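Local structure of chitinase (5GZT) at residues B[284-289]-B[317-322]; B[304-309]-B[340-345]. The protein probably hydrolyses beta-1,4 linkages at random within chains of chitin and chitodextrins. All blocks are in the same frame, centred on the assembly; numbering follows the deposited sequence.

Contact 1: residues B[284-289]-B[317-322]; sequences PAWVDW and VTIKED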
ATOM      1  N   PRO B 284      -7.047 -11.959   1.664  1.00 27.97           N
ATOM      2  CA  PRO B 284      -7.716 -13.034   1.005  1.00 24.59           C
ATOM      3  C   PRO B 284      -9.186 -13.141   1.446  1.00 24.51           C
ATOM      4  O   PRO B 284      -9.501 -13.002   2.627  1.00 28.87           O
ATOM      5  CB  PRO B 284      -6.982 -14.273   1.526  1.00 25.88           C
ATOM      6  CG  PRO B 284      -6.508 -13.883   2.851  1.00 28.82           C
ATOM      7  CD  PRO B 284      -6.148 -12.435   2.726  1.00 27.92           C
ATOM      8  N   ALA B 285     -10.016 -13.495   0.499  1.00 27.68           N
ATOM      9  CA  ALA B 285     -11.455 -13.582   0.712  1.00 28.76           C
ATOM     10  C   ALA B 285     -11.832 -14.796   1.515  1.00 30.34           C
ATOM     11  O   ALA B 285     -12.907 -14.828   2.099  1.00 31.26           O
ATOM     12  CB  ALA B 285     -12.171 -13.618  -0.628  1.00 27.09           C
ATOM     13  N   TRP B 286     -10.932 -15.755   1.584  1.00 27.70           N
ATOM     14  CA  TRP B 286     -11.224 -17.090   2.114  1.00 29.22           C
ATOM     15  C   TRP B 286     -10.861 -17.195   3.568  1.00 28.03           C
ATOM     16  O   TRP B 286     -10.911 -18.262   4.109  1.00 28.53           O
ATOM     17  CB  TRP B 286     -10.509 -18.184   1.277  1.00 28.80           C
ATOM     18  CG  TRP B 286      -9.087 -17.904   0.858  1.00 31.76           C
ATOM     19  CD1 TRP B 286      -7.946 -18.111   1.592  1.00 32.30           C
ATOM     20  CD2 TRP B 286      -8.647 -17.383  -0.403  1.00 31.12           C
ATOM     21  NE1 TRP B 286      -6.820 -17.754   0.852  1.00 27.27           N
ATOM     22  CE2 TRP B 286      -7.231 -17.254  -0.341  1.00 32.20           C
ATOM     23  CE3 TRP B 286      -9.315 -16.957  -1.554  1.00 30.94           C
ATOM     24  CZ2 TRP B 286      -6.470 -16.800  -1.421  1.00 33.48           C
ATOM     25  CZ3 TRP B 286      -8.585 -16.461  -2.598  1.00 35.14           C
ATOM     26  CH2 TRP B 286      -7.174 -16.393  -2.541  1.00 37.41           C
ATOM     27  N   VAL B 287     -10.392 -16.120   4.184  1.00 27.59           N
ATOM     28  CA  VAL B 287     -10.337 -16.056   5.632  1.00 29.60           C
ATOM     29  C   VAL B 287     -11.649 -15.408   6.078  1.00 31.31           C
ATOM     30  O   VAL B 287     -12.190 -14.449   5.408  1.00 29.55           O
ATOM     31  CB  VAL B 287      -9.090 -15.244   6.099  1.00 31.60           C
ATOM     32  CG1 VAL B 287      -9.075 -14.979   7.604  1.00 33.48           C
ATOM     33  CG2 VAL B 287      -7.825 -15.967   5.665  1.00 29.94           C
ATOM     34  N   ASP B 288     -12.142 -15.894   7.206  1.00 28.04           N
ATOM     35  CA  ASP B 288     -13.336 -15.329   7.805  1.00 29.55           C
ATOM     36  C   ASP B 288     -12.921 -14.223   8.685  1.00 27.51           C
ATOM     37  O   ASP B 288     -12.510 -14.439   9.812  1.00 29.28           O
ATOM     38  CB  ASP B 288     -14.134 -16.417   8.535  1.00 32.82           C
ATOM     39  CG  ASP B 288     -15.395 -15.891   9.200  1.00 32.25           C
ATOM     40  OD1 ASP B 288     -15.556 -14.670   9.481  1.00 31.60           O
ATOM     41  OD2 ASP B 288     -16.220 -16.746   9.435  1.00 35.60           O
ATOM     42  N   TRP B 289     -12.971 -12.999   8.148  1.00 28.99           N
ATOM     43  CA  TRP B 289     -12.390 -11.886   8.834  1.00 28.84           C
ATOM     44  C   TRP B 289     -13.136 -11.511  10.074  1.00 34.34           C
ATOM     45  O   TRP B 289     -12.525 -10.946  10.984  1.00 30.06           O
ATOM     46  CB  TRP B 289     -12.158 -10.680   7.904  1.00 30.71           C
ATOM     47  CG  TRP B 289     -11.025 -11.002   7.025  1.00 28.73           C
ATOM     48  CD1 TRP B 289     -11.062 -11.318   5.718  1.00 30.57           C
ATOM     49  CD2 TRP B 289      -9.672 -11.142   7.437  1.00 27.95           C
ATOM     50  NE1 TRP B 289      -9.817 -11.660   5.278  1.00 28.89           N
ATOM     51  CE2 TRP B 289      -8.936 -11.548   6.316  1.00 25.57           C
ATOM     52  CE3 TRP B 289      -9.010 -10.954   8.661  1.00 29.85           C
ATOM     53  CZ2 TRP B 289      -7.565 -11.777   6.355  1.00 26.33           C
ATOM     54  CZ3 TRP B 289      -7.639 -11.156   8.709  1.00 31.17           C
ATOM     55  CH2 TRP B 289      -6.921 -11.573   7.545  1.00 27.79           C
ATOM     56  N   VAL B 317     -18.955 -11.288  -9.405  1.00 37.79           N
ATOM     57  CA  VAL B 317     -19.610 -11.954  -8.272  1.00 36.94           C
ATOM     58  C   VAL B 317     -18.642 -12.222  -7.135  1.00 37.30           C
ATOM     59  O   VAL B 317     -17.437 -12.255  -7.350  1.00 34.63           O
ATOM     60  CB  VAL B 317     -20.150 -13.312  -8.709  1.00 40.64           C
ATOM     61  CG1 VAL B 317     -21.339 -13.147  -9.698  1.00 41.90           C
ATOM     62  CG2 VAL B 317     -19.063 -14.185  -9.335  1.00 35.77           C
ATOM     63  N   THR B 318     -19.143 -12.432  -5.943  1.00 34.08           N
ATOM     64  CA  THR B 318     -18.272 -12.865  -4.875  1.00 36.01           C
ATOM     65  C   THR B 318     -17.653 -14.255  -5.213  1.00 36.89           C
ATOM     66  O   THR B 318     -18.158 -15.009  -6.081  1.00 31.76           O
ATOM     67  CB  THR B 318     -18.999 -12.905  -3.526  1.00 37.08           C
ATOM     68  OG1 THR B 318     -20.133 -13.737  -3.640  1.00 42.16           O
ATOM     69  CG2 THR B 318     -19.418 -11.584  -3.076  1.00 36.10           C
ATOM     70  N   ILE B 319     -16.502 -14.580  -4.596  1.00 33.13           N
ATOM     71  CA  ILE B 319     -15.775 -15.834  -4.928  1.00 30.93           C
ATOM     72  C   ILE B 319     -16.597 -17.106  -4.607  1.00 30.73           C
ATOM     73  O   ILE B 319     -16.491 -18.131  -5.285  1.00 31.55           O
ATOM     74  CB  ILE B 319     -14.382 -15.875  -4.248  1.00 28.20           C
ATOM     75  CG1 ILE B 319     -13.463 -16.869  -4.905  1.00 31.79           C
ATOM     76  CG2 ILE B 319     -14.498 -16.081  -2.748  1.00 30.83           C
ATOM     77  CD1 ILE B 319     -12.000 -16.784  -4.373  1.00 32.05           C
ATOM     78  N   LYS B 320     -17.443 -17.030  -3.601  1.00 30.84           N
ATOM     79  CA  LYS B 320     -18.386 -18.158  -3.337  1.00 37.52           C
ATOM     80  C   LYS B 320     -19.269 -18.543  -4.501  1.00 38.72           C
ATOM     81  O   LYS B 320     -19.732 -19.678  -4.571  1.00 37.91           O
ATOM     82  CB  LYS B 320     -19.273 -17.887  -2.105  1.00 35.88           C
ATOM     83  CG  LYS B 320     -20.346 -16.835  -2.340  1.00 39.93           C
ATOM     84  CD  LYS B 320     -20.922 -16.280  -1.040  1.00 39.51           C
ATOM     85  CE  LYS B 320     -21.666 -17.373  -0.285  1.00 41.79           C
ATOM     86  NZ  LYS B 320     -21.818 -17.175   1.202  1.00 45.99           N
ATOM     87  N   GLU B 321     -19.438 -17.631  -5.451  1.00 40.94           N
ATOM     88  CA  GLU B 321     -20.215 -17.890  -6.660  1.00 38.38           C
ATOM     89  C   GLU B 321     -19.421 -18.378  -7.817  1.00 38.05           C
ATOM     90  O   GLU B 321     -19.950 -18.460  -8.914  1.00 37.67           O
ATOM     91  CB  GLU B 321     -20.942 -16.618  -7.028  1.00 36.52           C
ATOM     92  CG  GLU B 321     -21.880 -16.178  -5.894  1.00 44.96           C
ATOM     93  CD  GLU B 321     -22.826 -15.048  -6.276  1.00 57.75           C
ATOM     94  OE1 GLU B 321     -23.288 -15.008  -7.457  1.00 66.44           O
ATOM     95  OE2 GLU B 321     -23.100 -14.201  -5.391  1.00 66.69           O
ATOM     96  N   ASP B 322     -18.152 -18.698  -7.606  1.00 38.31           N
ATOM     97  CA  ASP B 322     -17.249 -19.122  -8.701  1.00 41.53           C
ATOM     98  C   ASP B 322     -17.013 -20.596  -8.555  1.00 45.81           C
ATOM     99  O   ASP B 322     -16.247 -21.005  -7.671  1.00 38.22           O
ATOM    100  CB  ASP B 322     -15.874 -18.382  -8.652  1.00 38.72           C
ATOM    101  CG  ASP B 322     -14.940 -18.802  -9.774  1.00 41.52           C
ATOM    102  OD1 ASP B 322     -15.378 -19.562 -10.662  1.00 43.70           O
ATOM    103  OD2 ASP B 322     -13.767 -18.355  -9.812  1.00 47.07           O
TER

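Contact 2: residues B[304-309]-B[340-345]; sequences LYYAFG and RNNPDE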
ATOM      1  N   LEU B 304      -6.181  -1.597   0.745  1.00 31.73           N
ATOM      2  CA  LEU B 304      -6.519  -2.976   1.067  1.00 29.31           C
ATOM      3  C   LEU B 304      -7.251  -3.503  -0.163  1.00 30.27           C
ATOM      4  O   LEU B 304      -8.218  -2.888  -0.616  1.00 33.19           O
ATOM      5  CB  LEU B 304      -7.281  -2.952   2.364  1.00 31.41           C
ATOM      6  CG  LEU B 304      -8.257  -3.969   2.986  1.00 35.27           C
ATOM      7  CD1 LEU B 304      -8.279  -5.285   2.257  1.00 39.81           C
ATOM      8  CD2 LEU B 304      -8.075  -4.055   4.496  1.00 31.16           C
ATOM      9  N   TYR B 305      -6.705  -4.536  -0.788  1.00 25.54           N
ATOM     10  CA  TYR B 305      -7.322  -5.189  -1.967  1.00 26.67           C
ATOM     11  C   TYR B 305      -8.008  -6.479  -1.494  1.00 31.34           C
ATOM     12  O   TYR B 305      -7.329  -7.428  -0.947  1.00 26.55           O
ATOM     13  CB  TYR B 305      -6.300  -5.589  -3.056  1.00 24.37           C
ATOM     14  CG  TYR B 305      -5.829  -4.510  -3.963  1.00 25.32           C
ATOM     15  CD1 TYR B 305      -5.937  -3.169  -3.604  1.00 26.20           C
ATOM     16  CD2 TYR B 305      -5.288  -4.813  -5.214  1.00 27.38           C
ATOM     17  CE1 TYR B 305      -5.537  -2.184  -4.473  1.00 28.50           C
ATOM     18  CE2 TYR B 305      -4.883  -3.821  -6.074  1.00 26.32           C
ATOM     19  CZ  TYR B 305      -5.038  -2.514  -5.706  1.00 25.66           C
ATOM     20  OH  TYR B 305      -4.613  -1.450  -6.498  1.00 28.93           O
ATOM     21  N   TYR B 306      -9.339  -6.564  -1.711  1.00 31.48           N
ATOM     22  CA  TYR B 306     -10.085  -7.781  -1.370  1.00 29.57           C
ATOM     23  C   TYR B 306      -9.890  -8.742  -2.501  1.00 28.15           C
ATOM     24  O   TYR B 306     -10.271  -8.478  -3.646  1.00 26.52           O
ATOM     25  CB  TYR B 306     -11.569  -7.513  -1.117  1.00 34.40           C
ATOM     26  CG  TYR B 306     -12.337  -8.705  -0.546  1.00 30.41           C
ATOM     27  CD1 TYR B 306     -12.131  -9.108   0.749  1.00 31.97           C
ATOM     28  CD2 TYR B 306     -13.243  -9.406  -1.308  1.00 33.46           C
ATOM     29  CE1 TYR B 306     -12.822 -10.187   1.286  1.00 34.72           C
ATOM     30  CE2 TYR B 306     -13.969 -10.468  -0.780  1.00 35.24           C
ATOM     31  CZ  TYR B 306     -13.740 -10.866   0.513  1.00 32.39           C
ATOM     32  OH  TYR B 306     -14.456 -11.901   1.055  1.00 34.11           O
ATOM     33  N   ALA B 307      -9.196  -9.856  -2.192  1.00 27.10           N
ATOM     34  CA  ALA B 307      -8.796 -10.799  -3.172  1.00 25.56           C
ATOM     35  C   ALA B 307      -9.638 -12.089  -3.011  1.00 30.65           C
ATOM     36  O   ALA B 307      -9.307 -12.969  -2.181  1.00 23.08           O
ATOM     37  CB  ALA B 307      -7.351 -11.109  -2.981  1.00 29.90           C
ATOM     38  N   PHE B 308     -10.674 -12.292  -3.796  1.00 27.23           N
ATOM     39  CA  PHE B 308     -10.957 -11.681  -5.078  1.00 31.73           C
ATOM     40  C   PHE B 308     -12.477 -11.741  -5.349  1.00 33.47           C
ATOM     41  O   PHE B 308     -13.248 -12.651  -4.836  1.00 27.54           O
ATOM     42  CB  PHE B 308     -10.342 -12.511  -6.191  1.00 29.74           C
ATOM     43  CG  PHE B 308      -8.823 -12.530  -6.196  1.00 31.49           C
ATOM     44  CD1 PHE B 308      -8.103 -11.439  -6.700  1.00 30.10           C
ATOM     45  CD2 PHE B 308      -8.128 -13.659  -5.812  1.00 29.98           C
ATOM     46  CE1 PHE B 308      -6.737 -11.458  -6.761  1.00 29.34           C
ATOM     47  CE2 PHE B 308      -6.746 -13.703  -5.838  1.00 30.62           C
ATOM     48  CZ  PHE B 308      -6.041 -12.608  -6.305  1.00 30.44           C
ATOM     49  N   GLY B 309     -12.886 -10.798  -6.186  1.00 31.87           N
ATOM     50  CA  GLY B 309     -14.077 -10.961  -6.967  1.00 30.44           C
ATOM     51  C   GLY B 309     -13.835 -11.825  -8.152  1.00 29.74           C
ATOM     52  O   GLY B 309     -12.735 -11.904  -8.661  1.00 29.92           O
ATOM     53  N   ARG B 340     -18.164 -23.015  -0.550  1.00 36.79           N
ATOM     54  CA  ARG B 340     -19.518 -22.605  -0.959  1.00 33.79           C
ATOM     55  C   ARG B 340     -20.173 -21.648  -0.020  1.00 32.99           C
ATOM     56  O   ARG B 340     -20.933 -20.801  -0.485  1.00 41.10           O
ATOM     57  CB  ARG B 340     -20.445 -23.810  -1.169  1.00 37.55           C
ATOM     58  CG  ARG B 340     -20.029 -24.733  -2.320  1.00 34.84           C
ATOM     59  CD  ARG B 340     -20.728 -26.082  -2.111  1.00 35.88           C
ATOM     60  NE  ARG B 340     -20.258 -27.083  -3.050  1.00 32.57           N
ATOM     61  CZ  ARG B 340     -20.139 -28.365  -2.757  1.00 37.25           C
ATOM     62  NH1 ARG B 340     -20.449 -28.856  -1.557  1.00 39.05           N
ATOM     63  NH2 ARG B 340     -19.644 -29.158  -3.663  1.00 38.57           N
ATOM     64  N   ASN B 341     -19.845 -21.732   1.276  1.00 34.05           N
ATOM     65  CA  ASN B 341     -20.305 -20.778   2.287  1.00 35.99           C
ATOM     66  C   ASN B 341     -19.353 -19.633   2.618  1.00 33.50           C
ATOM     67  O   ASN B 341     -19.455 -18.969   3.713  1.00 31.43           O
ATOM     68  CB  ASN B 341     -20.659 -21.522   3.594  1.00 42.54           C
ATOM     69  CG  ASN B 341     -21.649 -22.668   3.355  1.00 52.33           C
ATOM     70  OD1 ASN B 341     -22.461 -22.594   2.463  1.00 48.28           O
ATOM     71  ND2 ASN B 341     -21.553 -23.738   4.146  1.00 56.75           N
ATOM     72  N   ASN B 342     -18.439 -19.338   1.709  1.00 37.89           N
ATOM     73  CA  ASN B 342     -17.436 -18.290   2.017  1.00 32.61           C
ATOM     74  C   ASN B 342     -18.117 -16.961   2.411  1.00 32.32           C
ATOM     75  O   ASN B 342     -18.903 -16.457   1.674  1.00 34.73           O
ATOM     76  CB  ASN B 342     -16.527 -18.082   0.807  1.00 33.91           C
ATOM     77  CG  ASN B 342     -15.290 -17.317   1.188  1.00 35.63           C
ATOM     78  OD1 ASN B 342     -14.482 -17.830   1.969  1.00 26.08           O
ATOM     79  ND2 ASN B 342     -15.242 -16.029   0.807  1.00 32.20           N
ATOM     80  N   PRO B 343     -17.810 -16.396   3.573  1.00 31.10           N
ATOM     81  CA  PRO B 343     -18.494 -15.234   4.075  1.00 30.63           C
ATOM     82  C   PRO B 343     -18.082 -13.854   3.525  1.00 29.41           C
ATOM     83  O   PRO B 343     -17.687 -12.978   4.282  1.00 28.14           O
ATOM     84  CB  PRO B 343     -18.181 -15.306   5.555  1.00 31.49           C
ATOM     85  CG  PRO B 343     -16.798 -15.818   5.551  1.00 32.78           C
ATOM     86  CD  PRO B 343     -16.802 -16.867   4.534  1.00 30.69           C
ATOM     87  N   ASP B 344     -18.311 -13.662   2.240  1.00 28.14           N
ATOM     88  CA  ASP B 344     -17.831 -12.505   1.536  1.00 32.80           C
ATOM     89  C   ASP B 344     -18.434 -11.203   2.044  1.00 37.70           C
ATOM     90  O   ASP B 344     -17.696 -10.167   2.239  1.00 35.62           O
ATOM     91  CB  ASP B 344     -17.977 -12.677   0.029  1.00 28.80           C
ATOM     92  CG  ASP B 344     -16.965 -13.633  -0.543  1.00 34.77           C
ATOM     93  OD1 ASP B 344     -15.729 -13.259  -0.666  1.00 31.71           O
ATOM     94  OD2 ASP B 344     -17.399 -14.787  -0.831  1.00 36.19           O
ATOM     95  N   GLU B 345     -19.732 -11.251   2.353  1.00 39.02           N
ATOM     96  CA  GLU B 345     -20.425 -10.040   2.745  1.00 38.35           C
ATOM     97  C   GLU B 345     -20.017  -9.667   4.131  1.00 34.83           C
ATOM     98  O   GLU B 345     -19.753  -8.490   4.409  1.00 37.92           O
ATOM     99  CB  GLU B 345     -21.957 -10.191   2.605  1.00 44.62           C
ATOM    100  CG  GLU B 345     -22.374 -10.491   1.161  1.00 49.94           C
ATOM    101  CD  GLU B 345     -23.809 -10.079   0.787  1.00 62.74           C
ATOM    102  OE1 GLU B 345     -24.703 -10.076   1.680  1.00 70.69           O
ATOM    103  OE2 GLU B 345     -24.038  -9.798  -0.425  1.00 65.31           O
TER
HETATM  104  O   HOH W   1     -15.249 -12.543  -3.141  1.00 31.00           O

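Contact 1: residues B[284-289]-B[317-322]
I319 supplies more than half of the surface buried here, reaching A285 with one branch and W286 with the other. Its gamma methyl CG2 lies 4.0 Å from A285 CB, methyl against methyl. The longer arm, with CG1 anti to the backbone N (chi1 -161°) and extended beyond, carries CD1 to the benzene part of the indole. There I319 CD1 sits 3.9 Å from W286 CZ3, near the ring plane, so the tryptophan is met at its edge and not over a face. One face of that ring is taken by its neighbour in the turn: P284 CB covers it near the margin, 3.5 Å above the plane.

The segment 284-289 starts at the end of strand 264-284 of the family 18 TIM barrel and turns at once, P284 to V287 forming a type I turn. W289 folds back to tie this loop, W289 NE1 donating to P284 O at 3.0 Å in the indole plane. I319 opens a short 3-10 turn after strand 315-318, and W325 of helix 323-326 touches both I319 and W286.

Dispersion and the exclusion of water hold the two segments to each other. Such methyl and ring-edge contacts are weakly directional, so the placing of the loop probably also rests on polar ties outside this pair, such as those from N347 to V287 and W289.

Contact 2: residues B[304-309]-B[340-345]
The hydroxyl of Y306 donates a short bond, 2.5 Å from Y306 OH to D344 OD1, and nearly all of the buried surface belongs to these two residues. OD1 lies at the ring edge and in its plane, while the carboxylate stands almost perpendicular to the ring (86°). The oxygen is approached on its anti side, 34° out of the carboxylate plane. The Y306 ring, swung opposite its own amide nitrogen (chi1 -171°), extends from the strand toward the start of helix 344-352; N347 ND2 of that helix also bonds the hydroxyl.

Strand 303-312 is one of the parallel strands of the family 18 TIM barrel, and the peptide between A307 and F308 is cis. A water donates to F308 O and to D344 OD1, at 2.6 Å from each, bridging the strand to the helix start. On the other carboxylate oxygen, N342 ND2 reaches D344 OD2 at 3.0 Å from above its plane, and also bonds the A285 carbonyl. In place of D344, an alanine here would probably leave the Y306 hydroxyl without this acceptor and N342 with one bond fewer. The solvent side is looser: N341 and E345 are exposed.

How the contacts relate
From the N terminus the segments come in the order 284-289, 304-309, 317-322 and 340-345, so the two contacts cross instead of nesting. Contact 1 closes a loop of 27 residues that takes in strand 303-312; contact 2 closes one of 30 residues that takes in strand 315-318, helix 323-326 and most of helix 333-340. Their centres are about 3 Å apart, and A285 joins them: A285 N is 2.8 Å from A307 O, a probable hydrogen bond linking the two backbones, and A285 CB packs against Y306 OH. Together they tie the loop after strand 264-284, the hairpin 303-318 and the start of helix 344-352 into one end of the barrel.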